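Local coordinates for cell wall surface anchor family protein (Streptococcus agalactiae serogroup V, PDB 3PF2) that probably builds the shaft of a cell-surface pilus as its major, backbone subunit, this calcium-binding chain being the C-terminal two-domain part of the pilin, at residues L253-D258 with F288-T293; E178-G183 with A259-T264. All blocks are in the same frame, centred on the assembly; numbering follows the deposited sequence.

Interaction 1: L253-D258 with F288-T293; sequences LAYAVD and FTVSQT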
loop_
_atom_site.group_PDB
_atom_site.type_symbol
_atom_site.label_atom_id
_atom_site.label_comp_id
_atom_site.label_asym_id
_atom_site.label_seq_id
_atom_site.Cartn_x
_atom_site.Cartn_y
_atom_site.Cartn_z
ATOM N N LEU A 253 -10.608 3.331 -2.274
ATOM C CA LEU A 253 -10.161 4.700 -2.049
ATOM C C LEU A 253 -9.399 4.877 -0.739
ATOM O O LEU A 253 -9.762 4.300 0.289
ATOM C CB LEU A 253 -11.346 5.672 -2.054
ATOM C CG LEU A 253 -12.212 5.653 -3.309
ATOM C CD1 LEU A 253 -13.442 6.531 -3.040
ATOM C CD2 LEU A 253 -11.447 6.119 -4.564
ATOM N N ALA A 254 -8.379 5.734 -0.775
ATOM C CA ALA A 254 -7.570 6.013 0.414
ATOM C C ALA A 254 -8.400 6.566 1.563
ATOM O O ALA A 254 -9.320 7.342 1.348
ATOM C CB ALA A 254 -6.452 7.005 0.076
ATOM N N TYR A 255 -8.054 6.175 2.783
ATOM C CA TYR A 255 -8.532 6.870 3.984
ATOM C C TYR A 255 -7.383 6.715 4.979
ATOM O O TYR A 255 -6.457 5.921 4.735
ATOM C CB TYR A 255 -9.850 6.259 4.518
ATOM C CG TYR A 255 -9.625 4.942 5.226
ATOM C CD1 TYR A 255 -9.592 4.874 6.624
ATOM C CD2 TYR A 255 -9.361 3.782 4.496
ATOM C CE1 TYR A 255 -9.321 3.674 7.281
ATOM C CE2 TYR A 255 -9.103 2.573 5.137
ATOM C CZ TYR A 255 -9.081 2.532 6.532
ATOM O OH TYR A 255 -8.815 1.336 7.146
ATOM N N ALA A 256 -7.422 7.451 6.085
ATOM C CA ALA A 256 -6.352 7.376 7.092
ATOM C C ALA A 256 -4.966 7.443 6.426
ATOM O O ALA A 256 -4.097 6.590 6.642
ATOM C CB ALA A 256 -6.513 6.108 7.956
ATOM N N VAL A 257 -4.788 8.474 5.600
ATOM C CA VAL A 257 -3.630 8.638 4.742
ATOM C C VAL A 257 -2.300 8.553 5.514
ATOM O O VAL A 257 -1.361 7.863 5.072
ATOM C CB VAL A 257 -3.739 9.977 3.952
ATOM C CG1 VAL A 257 -2.455 10.310 3.210
ATOM C CG2 VAL A 257 -4.931 9.895 2.967
ATOM N N ASP A 258 -2.239 9.240 6.660
ATOM C CA ASP A 258 -1.064 9.224 7.536
ATOM C C ASP A 258 -1.423 8.733 8.943
ATOM O O ASP A 258 -1.088 9.368 9.956
ATOM C CB ASP A 258 -0.457 10.628 7.596
ATOM C CG ASP A 258 0.185 11.029 6.300
ATOM O OD1 ASP A 258 1.036 10.253 5.814
ATOM O OD2 ASP A 258 -0.160 12.104 5.756
ATOM N N PHE A 288 -19.455 12.108 1.021
ATOM C CA PHE A 288 -19.445 10.872 1.802
ATOM C C PHE A 288 -18.072 10.665 2.394
ATOM O O PHE A 288 -17.124 11.316 1.977
ATOM C CB PHE A 288 -19.858 9.649 0.964
ATOM C CG PHE A 288 -18.903 9.282 -0.141
ATOM C CD1 PHE A 288 -17.918 8.288 0.053
ATOM C CD2 PHE A 288 -19.010 9.872 -1.395
ATOM C CE1 PHE A 288 -17.047 7.905 -0.986
ATOM C CE2 PHE A 288 -18.141 9.507 -2.446
ATOM C CZ PHE A 288 -17.168 8.516 -2.249
ATOM N N THR A 289 -17.964 9.772 3.376
ATOM C CA THR A 289 -16.651 9.484 3.942
ATOM C C THR A 289 -16.293 8.016 3.797
ATOM O O THR A 289 -17.156 7.142 3.885
ATOM C CB THR A 289 -16.531 9.885 5.412
ATOM O OG1 THR A 289 -17.584 9.274 6.156
ATOM C CG2 THR A 289 -16.616 11.400 5.583
ATOM N N VAL A 290 -15.012 7.783 3.547
ATOM C CA VAL A 290 -14.415 6.463 3.564
ATOM C C VAL A 290 -13.642 6.335 4.870
ATOM O O VAL A 290 -12.815 7.199 5.196
ATOM C CB VAL A 290 -13.458 6.276 2.370
ATOM C CG1 VAL A 290 -12.739 4.917 2.479
ATOM C CG2 VAL A 290 -14.246 6.350 1.065
ATOM N N SER A 291 -13.953 5.283 5.627
ATOM C CA SER A 291 -13.341 5.020 6.936
ATOM C C SER A 291 -12.976 3.547 7.035
ATOM O O SER A 291 -13.148 2.794 6.085
ATOM C CB SER A 291 -14.337 5.349 8.045
ATOM O OG SER A 291 -15.393 4.386 8.073
ATOM N N GLN A 292 -12.505 3.116 8.202
ATOM C CA GLN A 292 -12.243 1.696 8.391
ATOM C C GLN A 292 -13.500 0.836 8.185
ATOM O O GLN A 292 -13.412 -0.298 7.704
ATOM C CB GLN A 292 -11.671 1.445 9.784
ATOM C CG GLN A 292 -11.371 -0.028 10.040
ATOM C CD GLN A 292 -10.805 -0.274 11.412
ATOM O OE1 GLN A 292 -11.285 0.266 12.396
ATOM N NE2 GLN A 292 -9.768 -1.087 11.478
ATOM N N THR A 293 -14.661 1.391 8.520
ATOM C CA THR A 293 -15.891 0.605 8.595
ATOM C C THR A 293 -16.982 1.032 7.607
ATOM O O THR A 293 -18.159 0.700 7.792
ATOM C CB THR A 293 -16.477 0.604 10.041
ATOM O OG1 THR A 293 -16.750 1.960 10.454
ATOM C CG2 THR A 293 -15.498 -0.040 11.018
#
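Tyr-255 and Val-290 are the nearest backbone points, their CA atoms 5.9 Å apart, where the loop leaving strand 247-253 passes the end of strand 286-290; no hydrogen bond joins the two segments. Tyr-255 has the largest share of the contact. Its chi1 of 75° places CG between the backbone N and the carbonyl carbon; the ring then lies against the backbone of Ser-291 and Gln-292. One ring face takes Ser-291 C, offset toward the rim at CD1, 3.7 Å away, while Gln-292 N approaches CE1 obliquely at 3.4 Å. The phenol oxygen OH lies 3.9 Å from Gln-292 CB and is hydrogen-bonded to the carbonyl oxygen of Ala-261, outside the two segments. At the root of the ring, Tyr-255 CB rests 3.2 Å from Val-290 O and 3.8 Å from Val-290 CG1. The other valine methyl, CG2, meets Leu-253 CD1 at 4.2 Å, the two side chains crossing at about a right angle. That same CD1 touches the rim of the Phe-288 ring near its plane, at CZ. Beyond the strand, Ser-291 OG accepts from Thr-293 N in an ST turn. Both segments belong to the prealbumin-like domain, where Tyr-268 of neighbouring strand 266-274 also touches Leu-253 and Val-290. Apolar and ring-to-backbone contacts therefore hold the start of this loop against the strand end in a buried contact, while the tyrosine's polar tip is satisfied by Ala-261.

Interaction 2: E178-G183 with A259-T264; sequences EVHTGG and ANAEGT
His-180 and Glu-178 meet the loop 259-264 with similar first torsions: each CG stands between its own backbone N and carbonyl carbon (chi1 39° and 61°). In Glu-178 a further bend at chi2 turns CD back, and OE1 accepts a hydrogen bond from His-180 ND1 at 2.7 Å. This bond is nearly straight, 173° at the hydrogen, lies in the imidazole plane and uses the syn lone pair of OE1. It fixes the rotation of the ring. The other carboxylate oxygen, OE2, faces the loop, 3.4 Å from Asn-260 CA and 3.5 Å from Ala-261 N, without a hydrogen bond to either. The loop presents a type I beta turn from Asn-260 to Gly-263, closed by Gly-263 N to Asn-260 O; a weak bond from Glu-262 N to Asn-260 OD1 adds to it. This turn belongs to the long connection between strands 247-253 and 266-274 of the prealbumin-like domain and lies beside strand 178-190. Ala-261 CA sits over one imidazole face of His-180 in a CH-pi contact, 3.8 Å from the centroid of the His-180 ring and displaced toward the rim. At the ring edge, near its plane, Ala-259 O comes within 2.9 Å of His-180 CE1. The remaining ring nitrogen, NE2, donates to Ala-256 O. With both ring nitrogens facing acceptors, the imidazole is probably doubly protonated, and the carboxylate would stabilise that cation. OE2 of Glu-178 also lies close to the like-charged OD1 of Asp-20, whose neighbour Asp-19 helps bind a calcium ion.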
loop_
_atom_site.group_PDB
_atom_site.type_symbol
_atom_site.label_atom_id
_atom_site.label_comp_id
_atom_site.label_asym_id
_atom_site.label_seq_id
_atom_site.Cartn_x
_atom_site.Cartn_y
_atom_site.Cartn_z
ATOM N N GLU A 178 2.180 -1.140 7.925
ATOM C CA GLU A 178 0.973 -1.587 7.218
ATOM C C GLU A 178 0.380 -0.485 6.364
ATOM O O GLU A 178 0.583 0.713 6.641
ATOM C CB GLU A 178 -0.105 -2.104 8.192
ATOM C CG GLU A 178 -0.612 -1.071 9.213
ATOM C CD GLU A 178 -1.662 -0.099 8.667
ATOM O OE1 GLU A 178 -2.443 -0.477 7.765
ATOM O OE2 GLU A 178 -1.722 1.060 9.153
ATOM N N VAL A 179 -0.346 -0.906 5.336
ATOM C CA VAL A 179 -1.153 0.017 4.540
ATOM C C VAL A 179 -2.605 -0.416 4.503
ATOM O O VAL A 179 -2.953 -1.572 4.804
ATOM C CB VAL A 179 -0.616 0.180 3.096
ATOM C CG1 VAL A 179 0.767 0.797 3.106
ATOM C CG2 VAL A 179 -0.624 -1.182 2.344
ATOM N N HIS A 180 -3.476 0.497 4.088
ATOM C CA HIS A 180 -4.903 0.170 4.044
ATOM C C HIS A 180 -5.574 1.013 2.986
ATOM O O HIS A 180 -5.090 2.104 2.666
ATOM C CB HIS A 180 -5.544 0.451 5.404
ATOM C CG HIS A 180 -5.012 1.687 6.049
ATOM N ND1 HIS A 180 -3.948 1.662 6.930
ATOM C CD2 HIS A 180 -5.341 2.992 5.888
ATOM C CE1 HIS A 180 -3.666 2.894 7.305
ATOM N NE2 HIS A 180 -4.482 3.724 6.674
ATOM N N THR A 181 -6.701 0.498 2.496
ATOM C CA THR A 181 -7.554 1.173 1.517
ATOM C C THR A 181 -8.995 0.889 1.922
ATOM O O THR A 181 -9.238 -0.069 2.635
ATOM C CB THR A 181 -7.244 0.674 0.068
ATOM O OG1 THR A 181 -7.841 1.555 -0.889
ATOM C CG2 THR A 181 -7.708 -0.764 -0.188
ATOM N N GLY A 182 -9.942 1.720 1.467
ATOM C CA GLY A 182 -11.334 1.619 1.899
ATOM C C GLY A 182 -12.343 1.671 0.769
ATOM O O GLY A 182 -11.978 1.727 -0.401
ATOM N N GLY A 183 -13.622 1.672 1.128
ATOM C CA GLY A 183 -14.699 1.701 0.147
ATOM C C GLY A 183 -15.960 2.310 0.720
ATOM O O GLY A 183 -16.017 2.654 1.907
ATOM N N ALA A 259 -2.108 7.601 9.002
ATOM C CA ALA A 259 -2.560 7.043 10.268
ATOM C C ALA A 259 -2.739 5.543 10.101
ATOM O O ALA A 259 -2.582 5.007 8.994
ATOM C CB ALA A 259 -3.877 7.709 10.715
ATOM N N ASN A 260 -3.046 4.860 11.201
ATOM C CA ASN A 260 -3.261 3.412 11.127
ATOM C C ASN A 260 -4.619 3.079 10.518
ATOM O O ASN A 260 -5.354 3.988 10.111
ATOM C CB ASN A 260 -3.022 2.730 12.484
ATOM C CG ASN A 260 -4.062 3.084 13.525
ATOM O OD1 ASN A 260 -5.171 3.523 13.217
ATOM N ND2 ASN A 260 -3.708 2.863 14.787
ATOM N N ALA A 261 -4.932 1.791 10.412
ATOM C CA ALA A 261 -6.134 1.343 9.706
ATOM C C ALA A 261 -7.446 1.767 10.393
ATOM O O ALA A 261 -8.504 1.730 9.765
ATOM C CB ALA A 261 -6.094 -0.179 9.475
ATOM N N GLU A 262 -7.352 2.168 11.664
ATOM C CA GLU A 262 -8.476 2.735 12.415
ATOM C C GLU A 262 -8.549 4.262 12.346
ATOM O O GLU A 262 -9.385 4.880 13.034
ATOM C CB GLU A 262 -8.368 2.337 13.887
ATOM C CG GLU A 262 -8.355 0.870 14.132
ATOM C CD GLU A 262 -8.470 0.543 15.607
ATOM O OE1 GLU A 262 -8.477 1.483 16.443
ATOM O OE2 GLU A 262 -8.546 -0.657 15.928
ATOM N N GLY A 263 -7.682 4.865 11.527
ATOM C CA GLY A 263 -7.463 6.316 11.501
ATOM C C GLY A 263 -8.480 7.167 10.762
ATOM O O GLY A 263 -9.471 6.655 10.240
ATOM N N THR A 264 -8.214 8.470 10.708
ATOM C CA THR A 264 -9.239 9.444 10.288
ATOM C C THR A 264 -9.787 9.209 8.878
ATOM O O THR A 264 -9.038 9.026 7.913
ATOM C CB THR A 264 -8.787 10.909 10.443
ATOM O OG1 THR A 264 -8.286 11.109 11.775
ATOM C CG2 THR A 264 -9.984 11.842 10.248
#

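Interactions 1 and 2 lie about 6 Å apart, centre to centre, near the middle of the elongated chain. Along the sequence their segments alternate: 178-183, 253-258, 259-264, 288-293. Segments 253-258 and 259-264 follow directly on each other, running from the end of strand 247-253 into the connection to strand 266-274, which meets strand 178-190 on one hand and the end of strand 286-290 on the other. The rings of Tyr-255 and His-180 meet at about 50°, and Leu-253 N probably donates to Gly-182 O. Strand 178-190 also pairs with strands 20-22 and 150-151, so the connection ties the prealbumin-like domain to a strand shared with the preceding part of the pilin.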